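Local coordinates for plasmid stabilization system (Mesorhizobium opportunistum, PDB 5CEG), which probably acts as the ParE-like toxin of a type II toxin-antitoxin system of the RelE toxin family, at residues R105-G109 and R110-N114; D28-D31 and I32-I36. All blocks are in the same frame, centred on the assembly; numbering follows the deposited sequence. Where two conformers were deposited one is given.

How the interactions relate
Interaction 1, at the end of strand 100-108, and interaction 2, in helix 23-37, meet through two salt bridges and a patch of apolar side chains. Interaction 1 turns the strand into a short helix that, with the tail after it, binds a sodium ion; interaction 2 is a stretch of helix lying against that strand. Their centres are 13 Å apart. Two salt bridges join them, Arg111 NH1 to Asp31 OD2 at 2.6 Å and Arg105 NE to Asp28 OD2 at 2.8 Å, while Val106 CG1 packs on Ile32 CD1 at 3.7 Å. The sodium ion belongs to interaction 1 and lies about 14 Å from the side chain of Ile32.

Interaction 1. Residues R105-G109 and R110-N114; sequences RVVDG and RRDLN. With NA (sodium ion), chain J; GOL (glycerol), chain I.
Val107 lays its CG1 against CB of Asp112, 3.9 Å away, the side chains crossing at about a right angle where the strand gives way to a helical turn. Asp108 is the N-cap. With CG anti to its backbone N (chi1 -177°), the carboxylate comes round to the start of the turn, and OD1 takes the N-H of Arg110 at 2.9 Å from above the carboxylate plane. OD2 accepts two hydroxyls of a glycerol, probably from the crystallisation liquor, whose O3 also receives Arg110 NH1 at 3.1 Å; NH1 makes a salt bridge to an acidic side chain of a neighbouring chain as well. Asp108 O holds Arg111 N at 3.0 Å and, weakly, Asp112 N, while a water joins Asp108 N to Asp112 OD2. Asp112 OD1 forms a salt bridge to a basic side chain of a neighbouring chain. Gly109 O receives Leu113 N at 3.2 Å and binds sodium at 2.5 Å. Leu113 O lies 2.4 Å from the ion; two waters, Leu116 O and an oxygen of C-terminal Phe117 complete the site. The sodium, held by backbone oxygens and waters with the terminal carboxylate probably adding negative charge, probably helps to fix the tail.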
loop_
_atom_site.group_PDB
_atom_site.type_symbol
_atom_site.label_atom_id
_atom_site.label_comp_id
_atom_site.label_asym_id
_atom_site.label_seq_id
_atom_site.Cartn_x
_atom_site.Cartn_y
_atom_site.Cartn_z
ATOM N N ARG B 105 -17.433 -16.293 -14.008
ATOM C CA ARG B 105 -15.980 -16.452 -13.771
ATOM C C ARG B 105 -15.725 -16.945 -12.358
ATOM O O ARG B 105 -16.536 -16.700 -11.457
ATOM C CB ARG B 105 -15.193 -15.140 -13.931
ATOM C CG ARG B 105 -15.258 -14.490 -15.295
ATOM C CD ARG B 105 -14.630 -15.352 -16.381
ATOM N NE ARG B 105 -13.209 -15.683 -16.211
ATOM C CZ ARG B 105 -12.216 -15.109 -16.886
ATOM N NH1 ARG B 105 -12.468 -14.121 -17.740
ATOM N NH2 ARG B 105 -10.969 -15.536 -16.717
ATOM N N VAL B 106 -14.584 -17.593 -12.180
ATOM C CA VAL B 106 -14.016 -17.843 -10.853
ATOM C C VAL B 106 -12.683 -17.084 -10.778
ATOM O O VAL B 106 -11.726 -17.423 -11.477
ATOM C CB VAL B 106 -13.791 -19.342 -10.590
ATOM C CG1 VAL B 106 -13.305 -19.550 -9.153
ATOM C CG2 VAL B 106 -15.085 -20.136 -10.841
ATOM N N VAL B 107 -12.639 -16.036 -9.955
ATOM C CA VAL B 107 -11.484 -15.135 -9.944
ATOM C C VAL B 107 -10.639 -15.333 -8.689
ATOM O O VAL B 107 -11.177 -15.352 -7.601
ATOM C CB VAL B 107 -11.936 -13.678 -10.013
ATOM C CG1 VAL B 107 -10.723 -12.743 -10.064
ATOM C CG2 VAL B 107 -12.835 -13.452 -11.241
ATOM N N ASP B 108 -9.327 -15.494 -8.851
ATOM C CA ASP B 108 -8.429 -15.590 -7.700
ATOM C C ASP B 108 -8.000 -14.188 -7.297
ATOM O O ASP B 108 -7.261 -13.542 -8.032
ATOM C CB ASP B 108 -7.205 -16.450 -8.043
ATOM C CG ASP B 108 -6.267 -16.660 -6.854
ATOM O OD1 ASP B 108 -6.396 -15.978 -5.819
ATOM O OD2 ASP B 108 -5.393 -17.546 -6.960
ATOM N N GLY B 109 -8.452 -13.729 -6.132
ATOM C CA GLY B 109 -8.135 -12.381 -5.700
ATOM C C GLY B 109 -6.647 -12.138 -5.501
ATOM O O GLY B 109 -6.173 -11.004 -5.612
ATOM N N ARG B 110 -5.902 -13.192 -5.184
ATOM C CA ARG B 110 -4.456 -13.052 -5.011
ATOM C C ARG B 110 -3.771 -12.739 -6.338
ATOM O O ARG B 110 -2.695 -12.134 -6.367
ATOM C CB ARG B 110 -3.849 -14.323 -4.409
ATOM C CG ARG B 110 -4.340 -14.639 -2.999
ATOM C CD ARG B 110 -3.908 -16.064 -2.663
ATOM N NE ARG B 110 -4.272 -16.475 -1.311
ATOM C CZ ARG B 110 -4.273 -17.742 -0.909
ATOM N NH1 ARG B 110 -3.952 -18.705 -1.761
ATOM N NH2 ARG B 110 -4.602 -18.046 0.339
ATOM N N ARG B 111 -4.397 -13.161 -7.436
ATOM C CA ARG B 111 -3.808 -13.024 -8.762
ATOM C C ARG B 111 -4.303 -11.793 -9.502
ATOM O O ARG B 111 -3.600 -11.265 -10.367
ATOM C CB ARG B 111 -4.118 -14.274 -9.596
ATOM C CG ARG B 111 -3.565 -14.253 -11.010
ATOM C CD ARG B 111 -4.081 -15.438 -11.799
ATOM N NE ARG B 111 -3.378 -15.610 -13.069
ATOM C CZ ARG B 111 -3.333 -16.765 -13.725
ATOM N NH1 ARG B 111 -3.942 -17.829 -13.214
ATOM N NH2 ARG B 111 -2.678 -16.862 -14.878
ATOM N N ASP B 112 -5.505 -11.327 -9.170
ATOM C CA ASP B 112 -6.158 -10.334 -10.014
ATOM C C ASP B 112 -6.730 -9.090 -9.341
ATOM O O ASP B 112 -7.248 -8.222 -10.036
ATOM C CB ASP B 112 -7.287 -11.004 -10.810
ATOM C CG ASP B 112 -6.783 -11.671 -12.066
ATOM O OD1 ASP B 112 -6.246 -10.953 -12.942
ATOM O OD2 ASP B 112 -6.908 -12.914 -12.173
ATOM N N LEU B 113 -6.662 -8.989 -8.018
ATOM C CA LEU B 113 -7.257 -7.837 -7.344
ATOM C C LEU B 113 -6.269 -7.088 -6.454
ATOM O O LEU B 113 -5.497 -7.690 -5.705
ATOM C CB LEU B 113 -8.466 -8.269 -6.504
ATOM C CG LEU B 113 -9.634 -8.872 -7.305
ATOM C CD1 LEU B 113 -10.700 -9.422 -6.368
ATOM C CD2 LEU B 113 -10.253 -7.820 -8.228
ATOM N N ASN B 114 -6.322 -5.764 -6.541
ATOM C CA ASN B 114 -5.527 -4.890 -5.686
ATOM C C ASN B 114 -6.064 -4.814 -4.276
ATOM O O ASN B 114 -5.313 -4.919 -3.295
ATOM C CB ASN B 114 -5.480 -3.473 -6.274
ATOM C CG ASN B 114 -4.772 -3.421 -7.616
ATOM O OD1 ASN B 114 -3.655 -3.922 -7.750
ATOM N ND2 ASN B 114 -5.418 -2.816 -8.615
HETATM NA NA NA J . -4.982 -9.349 -4.129
HETATM C C1 GOL I . -4.054 -20.369 -7.418
HETATM O O1 GOL I . -5.315 -20.078 -7.996
HETATM C C2 GOL I . -4.218 -21.044 -6.058
HETATM O O2 GOL I . -2.947 -21.389 -5.545
HETATM C C3 GOL I . -4.960 -20.127 -5.084
HETATM O O3 GOL I . -4.256 -18.913 -4.879
HETATM O O HOH W 1 -8.049 -15.165 -11.348
HETATM O O HOH W 2 -2.706 -9.869 -4.725
HETATM O O HOH W 3 -3.770 -7.425 -3.107
#

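Interaction 2. Residues D28-D31 and I32-I36; sequences DLID and IYVMI
Ile32 folds back over the carbonyl of Asp28, and this is where side chain and backbone press together most closely. Its CG1 stands anti to its own carbonyl carbon and beside the backbone N (chi1 -71°), a placement that brings CG1 to 3.2 Å from Asp28 O and carries CD1 across the same oxygen. That oxygen also receives the N-H of Ile32 at 2.9 Å, so a polar bond and an aliphatic cover share one acceptor. Val34 repeats the scheme a little farther on: its CG2 sits 3.3 Å from Ile30 O, which takes Val34 N nearly along the C=O axis. Met35 CB comes to 3.4 Å from Asp31 O, beside the N-H bond that joins the two residues.

These are the i to i+4 bonds of an alpha-helix, four of them in succession, here in helix 23-37, which packs with helix 41-60 and against the sheet of this ParE-like toxin fold. Leu29 touches Val106 of strand 100-108. Tyr33, by contrast, turns its ring toward the other helix, meeting the ring of Tyr48 at about 50° and bonding through OH to Asp45 and to a basic side chain of a neighbouring chain.

On the side facing 105-114 lie the two acids. Asp31 holds its carboxylate off the turn, CG anti to the backbone N (chi1 -172°), with Arg111 as its partner. Asp28, the partner of Arg105, turns its acid to strand 100-108, where OD2 also accepts from the backbone N of Val106.

The partly exposed flank of Ile30 and Val34 is looser. In the conformer of Ile30 given, their CG2 atoms make a loose contact, the side chains crossing at a slant, and both residues also pack on a neighbouring chain.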
loop_
_atom_site.group_PDB
_atom_site.type_symbol
_atom_site.label_atom_id
_atom_site.label_comp_id
_atom_site.label_asym_id
_atom_site.label_seq_id
_atom_site.Cartn_x
_atom_site.Cartn_y
_atom_site.Cartn_z
ATOM N N ASP B 28 -11.283 -21.431 -15.783
ATOM C CA ASP B 28 -10.760 -20.866 -14.540
ATOM C C ASP B 28 -10.540 -21.987 -13.533
ATOM O O ASP B 28 -9.508 -22.035 -12.877
ATOM C CB ASP B 28 -11.724 -19.834 -13.929
ATOM C CG ASP B 28 -11.863 -18.561 -14.755
ATOM O OD1 ASP B 28 -10.949 -18.204 -15.536
ATOM O OD2 ASP B 28 -12.908 -17.906 -14.587
ATOM N N LEU B 29 -11.533 -22.873 -13.406
ATOM C CA LEU B 29 -11.448 -23.989 -12.459
ATOM C C LEU B 29 -10.269 -24.910 -12.777
ATOM O O LEU B 29 -9.554 -25.349 -11.882
ATOM C CB LEU B 29 -12.753 -24.796 -12.454
ATOM C CG LEU B 29 -13.988 -24.125 -11.837
ATOM C CD1 LEU B 29 -15.243 -25.000 -12.054
ATOM C CD2 LEU B 29 -13.773 -23.858 -10.341
ATOM N N ILE B 30 -10.079 -25.227 -14.052
ATOM C CA ILE B 30 -8.961 -26.074 -14.434
ATOM C C ILE B 30 -7.626 -25.384 -14.129
ATOM O O ILE B 30 -6.718 -26.006 -13.582
ATOM C CB ILE B 30 -9.043 -26.459 -15.911
ATOM C CG1 ILE B 30 -10.284 -27.328 -16.131
ATOM C CG2 ILE B 30 -7.774 -27.190 -16.355
ATOM C CD1 ILE B 30 -10.577 -27.632 -17.569
ATOM N N ASP B 31 -7.525 -24.095 -14.455
ATOM C CA ASP B 31 -6.315 -23.316 -14.190
ATOM C C ASP B 31 -5.953 -23.308 -12.697
ATOM O O ASP B 31 -4.793 -23.498 -12.318
ATOM C CB ASP B 31 -6.514 -21.878 -14.682
ATOM C CG ASP B 31 -5.239 -21.051 -14.621
ATOM O OD1 ASP B 31 -4.197 -21.499 -15.146
ATOM O OD2 ASP B 31 -5.282 -19.954 -14.027
ATOM N N ILE B 32 -6.961 -23.086 -11.862
ATOM C CA ILE B 32 -6.765 -23.078 -10.413
ATOM C C ILE B 32 -6.171 -24.401 -9.931
ATOM O O ILE B 32 -5.200 -24.417 -9.165
ATOM C CB ILE B 32 -8.095 -22.794 -9.680
ATOM C CG1 ILE B 32 -8.503 -21.321 -9.878
ATOM C CG2 ILE B 32 -7.989 -23.154 -8.191
ATOM C CD1 ILE B 32 -9.951 -21.040 -9.524
ATOM N N TYR B 33 -6.749 -25.512 -10.385
ATOM C CA TYR B 33 -6.312 -26.831 -9.938
ATOM C C TYR B 33 -4.891 -27.137 -10.408
ATOM O O TYR B 33 -4.056 -27.656 -9.648
ATOM C CB TYR B 33 -7.289 -27.909 -10.444
ATOM C CG TYR B 33 -7.126 -29.278 -9.785
ATOM C CD1 TYR B 33 -6.118 -30.144 -10.185
ATOM C CD2 TYR B 33 -7.986 -29.695 -8.788
ATOM C CE1 TYR B 33 -5.962 -31.386 -9.606
ATOM C CE2 TYR B 33 -7.835 -30.946 -8.186
ATOM C CZ TYR B 33 -6.824 -31.783 -8.613
ATOM O OH TYR B 33 -6.662 -33.023 -8.035
ATOM N N VAL B 34 -4.609 -26.824 -11.666
ATOM C CA VAL B 34 -3.287 -27.112 -12.211
ATOM C C VAL B 34 -2.209 -26.272 -11.523
ATOM O O VAL B 34 -1.129 -26.763 -11.216
ATOM C CB VAL B 34 -3.243 -26.868 -13.729
ATOM C CG1 VAL B 34 -1.817 -26.961 -14.255
ATOM C CG2 VAL B 34 -4.144 -27.876 -14.459
ATOM N N MET B 35 -2.503 -25.008 -11.267
ATOM C CA MET B 35 -1.518 -24.125 -10.651
ATOM C C MET B 35 -1.068 -24.648 -9.287
ATOM O O MET B 35 0.127 -24.785 -9.027
ATOM C CB MET B 35 -2.080 -22.707 -10.509
ATOM C CG MET B 35 -1.146 -21.747 -9.786
ATOM S SD MET B 35 0.320 -21.322 -10.750
ATOM C CE MET B 35 -0.414 -20.259 -11.977
ATOM N N ILE B 36 -2.019 -24.949 -8.413
ATOM C CA ILE B 36 -1.622 -25.383 -7.081
ATOM C C ILE B 36 -1.275 -26.867 -7.100
ATOM O O ILE B 36 -0.371 -27.299 -6.392
ATOM C CB ILE B 36 -2.712 -25.080 -6.030
ATOM C CG1 ILE B 36 -2.228 -25.454 -4.618
ATOM C CG2 ILE B 36 -4.026 -25.758 -6.378
ATOM C CD1 ILE B 36 -0.902 -24.780 -4.219
#